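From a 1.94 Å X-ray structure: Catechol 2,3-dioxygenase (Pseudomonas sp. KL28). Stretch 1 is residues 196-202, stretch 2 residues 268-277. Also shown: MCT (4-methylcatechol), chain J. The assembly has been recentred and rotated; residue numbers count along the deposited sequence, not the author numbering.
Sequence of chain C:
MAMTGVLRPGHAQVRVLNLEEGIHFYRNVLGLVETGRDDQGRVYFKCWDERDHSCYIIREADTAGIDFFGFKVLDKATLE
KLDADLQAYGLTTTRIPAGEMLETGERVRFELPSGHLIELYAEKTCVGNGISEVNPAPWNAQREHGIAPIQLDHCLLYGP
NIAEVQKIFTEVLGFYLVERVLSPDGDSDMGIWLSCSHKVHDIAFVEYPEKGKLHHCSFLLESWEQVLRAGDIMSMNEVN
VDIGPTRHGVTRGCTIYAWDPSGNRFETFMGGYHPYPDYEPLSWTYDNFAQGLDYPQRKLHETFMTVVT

Stretch 1, residues 196-202: CSHKVHD
Stretch 2 (268-277) TFMGGYHPYP

No direct hydrogen bond joins these two stretches, although 425 Å² is buried between them; the contact is made instead of CH-pi and apolar packing, a CA-H...O contact and two bridging waters. Stretch 1 has no regular helix or strand; stretch 2 starts as strand and continues as loop. The closest approach is H198 CA to P275 O, 2.9 Å, a bent CA-H...O contact, 126° at H. In register, H198 lies beside Y276, their CA atoms 5.0 Å apart.

H198 (phi/psi -111/23, chi1 p, chi2 -103°) lays CB over the face of Y276 (-125/161, chi1 m, chi2 -90°), 3.9 Å from the ring centroid. The two rings lie near parallel, planes at 22°, but slid apart. V200 (-56/-32, chi1 m) does likewise: CG1 sits 3.8 Å from the Y273 centroid, 1° off the normal, and 4.1 Å from P275 CD. Its compact methyl suits a flat ring (Y273 -87/-166, chi1 p, chi2 93°). P275 (-76/153) packs CG 3.4 Å from K199 O.

G272 (112/165) requires glycine: a CB would jam against G271 O and lie 3.2 Å from V200 CG1.

Water 1 joins H198 O (2.9 Å) to H274 ND1 (2.7 Å; H274 -128/80); water 2 accepts from V200 N (3.1 Å) and donates to Y273 O (3.0 Å).

K199 NZ salt-bridges D202 OD1 at 3.1 Å. H201 NE2 donates a weak 3.2 Å bond to MCT O4.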

ATOM      1  N   CYS C 196      21.860   1.814 -17.602  1.00 25.80           N
ATOM      2  CA  CYS C 196      23.293   2.051 -17.437  1.00 24.80           C
ATOM      3  C   CYS C 196      23.553   1.853 -15.952  1.00 23.80           C
ATOM      4  O   CYS C 196      24.473   2.441 -15.380  1.00 24.10           O
ATOM      5  CB  CYS C 196      23.662   3.482 -17.850  1.00 24.91           C
ATOM      6  SG  CYS C 196      22.812   4.807 -16.951  1.00 28.25           S
ATOM      7  N   SER C 197      22.728   1.004 -15.343  1.00 23.96           N
ATOM      8  CA  SER C 197      22.772   0.746 -13.905  1.00 24.32           C
ATOM      9  C   SER C 197      21.995  -0.548 -13.634  1.00 25.24           C
ATOM     10  O   SER C 197      21.988  -1.440 -14.479  1.00 26.09           O
ATOM     11  CB  SER C 197      22.088   1.914 -13.192  1.00 23.84           C
ATOM     12  OG  SER C 197      20.721   2.002 -13.594  1.00 23.48           O
ATOM     13  N   HIS C 198      21.374  -0.684 -12.460  1.00 25.83           N
ATOM     14  CA  HIS C 198      20.560  -1.877 -12.224  1.00 26.94           C
ATOM     15  C   HIS C 198      19.066  -1.531 -12.158  1.00 27.41           C
ATOM     16  O   HIS C 198      18.252  -2.267 -11.587  1.00 27.02           O
ATOM     17  CB  HIS C 198      21.005  -2.691 -10.983  1.00 27.26           C
ATOM     18  CG  HIS C 198      20.947  -1.945  -9.688  1.00 26.88           C
ATOM     19  ND1 HIS C 198      22.072  -1.434  -9.076  1.00 28.66           N
ATOM     20  CD2 HIS C 198      19.905  -1.621  -8.888  1.00 27.74           C
ATOM     21  CE1 HIS C 198      21.726  -0.826  -7.956  1.00 28.07           C
ATOM     22  NE2 HIS C 198      20.416  -0.923  -7.819  1.00 30.40           N
ATOM     23  N   LYS C 199      18.710  -0.402 -12.768  1.00 28.74           N
ATOM     24  CA  LYS C 199      17.314   0.027 -12.848  1.00 27.83           C
ATOM     25  C   LYS C 199      16.759  -0.628 -14.122  1.00 28.16           C
ATOM     26  O   LYS C 199      17.524  -0.969 -15.028  1.00 28.99           O
ATOM     27  CB  LYS C 199      17.214   1.556 -12.981  1.00 25.34           C
ATOM     28  CG  LYS C 199      17.636   2.354 -11.757  1.00 24.99           C
ATOM     29  CD  LYS C 199      17.853   3.831 -12.076  1.00 23.18           C
ATOM     30  CE  LYS C 199      16.611   4.478 -12.668  1.00 24.29           C
ATOM     31  NZ  LYS C 199      16.867   5.846 -13.177  1.00 24.45           N
ATOM     32  N   VAL C 200      15.443  -0.812 -14.194  1.00 28.08           N
ATOM     33  CA  VAL C 200      14.817  -1.412 -15.376  1.00 28.11           C
ATOM     34  C   VAL C 200      15.184  -0.629 -16.637  1.00 28.16           C
ATOM     35  O   VAL C 200      15.278  -1.199 -17.720  1.00 29.05           O
ATOM     36  CB  VAL C 200      13.281  -1.481 -15.235  1.00 28.62           C
ATOM     37  CG1 VAL C 200      12.884  -2.782 -14.574  1.00 29.84           C
ATOM     38  CG2 VAL C 200      12.773  -0.299 -14.422  1.00 28.69           C
ATOM     39  N   HIS C 201      15.372   0.680 -16.495  1.00 29.76           N
ATOM     40  CA  HIS C 201      15.811   1.525 -17.608  1.00 30.28           C
ATOM     41  C   HIS C 201      16.048   2.976 -17.216  1.00 30.16           C
ATOM     42  O   HIS C 201      15.350   3.544 -16.367  1.00 29.75           O
ATOM     43  CB  HIS C 201      14.826   1.474 -18.774  1.00 33.11           C
ATOM     44  CG  HIS C 201      13.513   2.125 -18.484  1.00 37.26           C
ATOM     45  ND1 HIS C 201      12.852   1.954 -17.288  1.00 37.20           N
ATOM     46  CD2 HIS C 201      12.714   2.904 -19.250  1.00 37.03           C
ATOM     47  CE1 HIS C 201      11.700   2.599 -17.328  1.00 38.79           C
ATOM     48  NE2 HIS C 201      11.591   3.183 -18.509  1.00 38.13           N
ATOM     49  N   ASP C 202      17.053   3.572 -17.839  1.00 27.69           N
ATOM     50  CA  ASP C 202      17.373   4.964 -17.590  1.00 26.51           C
ATOM     51  C   ASP C 202      16.859   5.786 -18.764  1.00 26.39           C
ATOM     52  O   ASP C 202      16.695   7.003 -18.664  1.00 27.54           O
ATOM     53  CB  ASP C 202      18.883   5.121 -17.419  1.00 24.14           C
ATOM     54  CG  ASP C 202      19.371   4.541 -16.098  1.00 24.61           C
ATOM     55  OD1 ASP C 202      19.264   5.236 -15.065  1.00 25.47           O
ATOM     56  OD2 ASP C 202      19.831   3.379 -16.101  1.00 22.66           O
ATOM     57  N   THR C 268       4.544   9.474 -13.819  1.00 26.08           N
ATOM     58  CA  THR C 268       4.850   9.268 -12.404  1.00 28.56           C
ATOM     59  C   THR C 268       4.710   7.763 -12.229  1.00 31.33           C
ATOM     60  O   THR C 268       3.603   7.227 -12.340  1.00 32.00           O
ATOM     61  CB  THR C 268       3.826   9.919 -11.441  1.00 28.94           C
ATOM     62  OG1 THR C 268       2.504   9.498 -11.799  1.00 30.50           O
ATOM     63  CG2 THR C 268       3.921  11.422 -11.473  1.00 30.58           C
ATOM     64  N   PHE C 269       5.812   7.066 -11.990  1.00 32.09           N
ATOM     65  CA  PHE C 269       5.706   5.623 -11.800  1.00 33.98           C
ATOM     66  C   PHE C 269       6.607   5.113 -10.681  1.00 32.78           C
ATOM     67  O   PHE C 269       7.380   5.873 -10.094  1.00 32.64           O
ATOM     68  CB  PHE C 269       6.040   4.880 -13.098  1.00 35.75           C
ATOM     69  CG  PHE C 269       7.480   4.497 -13.224  1.00 37.92           C
ATOM     70  CD1 PHE C 269       8.456   5.468 -13.376  1.00 36.86           C
ATOM     71  CD2 PHE C 269       7.866   3.160 -13.142  1.00 39.15           C
ATOM     72  CE1 PHE C 269       9.801   5.116 -13.440  1.00 38.93           C
ATOM     73  CE2 PHE C 269       9.211   2.800 -13.206  1.00 39.54           C
ATOM     74  CZ  PHE C 269      10.178   3.780 -13.355  1.00 38.49           C
ATOM     75  N   MET C 270       6.473   3.821 -10.384  1.00 32.55           N
ATOM     76  CA  MET C 270       7.285   3.156  -9.376  1.00 30.71           C
ATOM     77  C   MET C 270       7.268   1.638  -9.613  1.00 30.15           C
ATOM     78  O   MET C 270       6.394   1.112 -10.308  1.00 26.80           O
ATOM     79  CB  MET C 270       6.810   3.521  -7.953  1.00 33.03           C
ATOM     80  CG  MET C 270       5.483   2.957  -7.498  1.00 33.28           C
ATOM     81  SD  MET C 270       5.595   1.204  -7.090  1.00 35.89           S
ATOM     82  CE  MET C 270       6.820   1.231  -5.784  1.00 37.87           C
ATOM     83  N   GLY C 271       8.263   0.942  -9.068  1.00 29.37           N
ATOM     84  CA  GLY C 271       8.330  -0.500  -9.246  1.00 30.91           C
ATOM     85  C   GLY C 271       9.235  -0.982 -10.370  1.00 29.80           C
ATOM     86  O   GLY C 271       9.988  -0.210 -10.964  1.00 30.24           O
ATOM     87  N   GLY C 272       9.149  -2.273 -10.660  1.00 30.11           N
ATOM     88  CA  GLY C 272       9.970  -2.853 -11.702  1.00 30.05           C
ATOM     89  C   GLY C 272      10.958  -3.778 -11.041  1.00 28.48           C
ATOM     90  O   GLY C 272      11.137  -3.720  -9.825  1.00 27.67           O
ATOM     91  N   TYR C 273      11.597  -4.636 -11.827  1.00 28.21           N
ATOM     92  CA  TYR C 273      12.562  -5.567 -11.270  1.00 25.69           C
ATOM     93  C   TYR C 273      13.946  -4.952 -11.188  1.00 26.20           C
ATOM     94  O   TYR C 273      14.101  -3.742 -11.342  1.00 25.00           O
ATOM     95  CB  TYR C 273      12.574  -6.870 -12.074  1.00 24.98           C
ATOM     96  CG  TYR C 273      12.637  -6.702 -13.571  1.00 24.17           C
ATOM     97  CD1 TYR C 273      13.863  -6.698 -14.244  1.00 25.81           C
ATOM     98  CD2 TYR C 273      11.470  -6.538 -14.322  1.00 24.45           C
ATOM     99  CE1 TYR C 273      13.926  -6.532 -15.625  1.00 22.73           C
ATOM    100  CE2 TYR C 273      11.521  -6.372 -15.704  1.00 24.29           C
ATOM    101  CZ  TYR C 273      12.754  -6.369 -16.348  1.00 24.54           C
ATOM    102  OH  TYR C 273      12.822  -6.194 -17.714  1.00 27.01           O
ATOM    103  N   HIS C 274      14.954  -5.790 -10.970  1.00 25.76           N
ATOM    104  CA  HIS C 274      16.304  -5.286 -10.799  1.00 25.37           C
ATOM    105  C   HIS C 274      17.316  -5.950 -11.700  1.00 24.54           C
ATOM    106  O   HIS C 274      18.051  -6.836 -11.276  1.00 26.50           O
ATOM    107  CB  HIS C 274      16.699  -5.465  -9.335  1.00 26.57           C
ATOM    108  CG  HIS C 274      15.720  -4.856  -8.385  1.00 29.23           C
ATOM    109  ND1 HIS C 274      15.587  -3.494  -8.229  1.00 28.71           N
ATOM    110  CD2 HIS C 274      14.771  -5.419  -7.598  1.00 28.92           C
ATOM    111  CE1 HIS C 274      14.599  -3.243  -7.389  1.00 28.83           C
ATOM    112  NE2 HIS C 274      14.087  -4.394  -6.993  1.00 30.29           N
ATOM    113  N   PRO C 275      17.375  -5.520 -12.962  1.00 23.96           N
ATOM    114  CA  PRO C 275      18.336  -6.127 -13.879  1.00 22.70           C
ATOM    115  C   PRO C 275      19.772  -5.682 -13.663  1.00 22.69           C
ATOM    116  O   PRO C 275      20.039  -4.591 -13.159  1.00 22.10           O
ATOM    117  CB  PRO C 275      17.799  -5.728 -15.247  1.00 23.55           C
ATOM    118  CG  PRO C 275      17.210  -4.378 -14.987  1.00 25.30           C
ATOM    119  CD  PRO C 275      16.495  -4.565 -13.665  1.00 23.96           C
ATOM    120  N   TYR C 276      20.696  -6.555 -14.040  1.00 24.47           N
ATOM    121  CA  TYR C 276      22.117  -6.275 -13.935  1.00 23.68           C
ATOM    122  C   TYR C 276      22.689  -6.486 -15.347  1.00 24.34           C
ATOM    123  O   TYR C 276      22.058  -7.127 -16.188  1.00 23.96           O
ATOM    124  CB  TYR C 276      22.757  -7.209 -12.893  1.00 22.60           C
ATOM    125  CG  TYR C 276      22.512  -6.776 -11.444  1.00 21.84           C
ATOM    126  CD1 TYR C 276      23.404  -5.918 -10.797  1.00 22.93           C
ATOM    127  CD2 TYR C 276      21.342  -7.153 -10.752  1.00 22.21           C
ATOM    128  CE1 TYR C 276      23.145  -5.428  -9.505  1.00 20.00           C
ATOM    129  CE2 TYR C 276      21.072  -6.670  -9.447  1.00 19.14           C
ATOM    130  CZ  TYR C 276      21.983  -5.799  -8.838  1.00 21.45           C
ATOM    131  OH  TYR C 276      21.742  -5.246  -7.592  1.00 19.78           O
ATOM    132  N   PRO C 277      23.880  -5.933 -15.628  1.00 24.77           N
ATOM    133  CA  PRO C 277      24.532  -6.054 -16.940  1.00 26.53           C
ATOM    134  C   PRO C 277      24.715  -7.491 -17.459  1.00 26.65           C
ATOM    135  O   PRO C 277      24.899  -7.708 -18.655  1.00 27.06           O
ATOM    136  CB  PRO C 277      25.877  -5.347 -16.728  1.00 26.75           C
ATOM    137  CG  PRO C 277      25.595  -4.364 -15.638  1.00 27.62           C
ATOM    138  CD  PRO C 277      24.686  -5.113 -14.705  1.00 25.31           C
TER
HETATM  139  C1  MCT J 311       6.699   1.625 -21.111  1.00 49.03           C
HETATM  140  C2  MCT J 311       6.739   3.025 -21.217  1.00 49.97           C
HETATM  141  C3  MCT J 311       7.334   3.778 -20.179  1.00 50.26           C
HETATM  142  O3  MCT J 311       7.370   5.110 -20.274  1.00 51.71           O
HETATM  143  C4  MCT J 311       7.895   3.137 -19.041  1.00 50.26           C
HETATM  144  O4  MCT J 311       8.463   3.884 -18.052  1.00 50.24           O
HETATM  145  C5  MCT J 311       7.855   1.720 -18.936  1.00 49.97           C
HETATM  146  C6  MCT J 311       7.255   0.972 -19.981  1.00 50.08           C
HETATM  147  C   MCT J 311       6.066   0.818 -22.200  1.00 50.11           C
HETATM  148  O   HOH W   1      16.873  -1.392  -9.209  1.00 29.32           O
HETATM  149  O   HOH W   2      14.502  -0.742 -11.278  1.00 47.04           O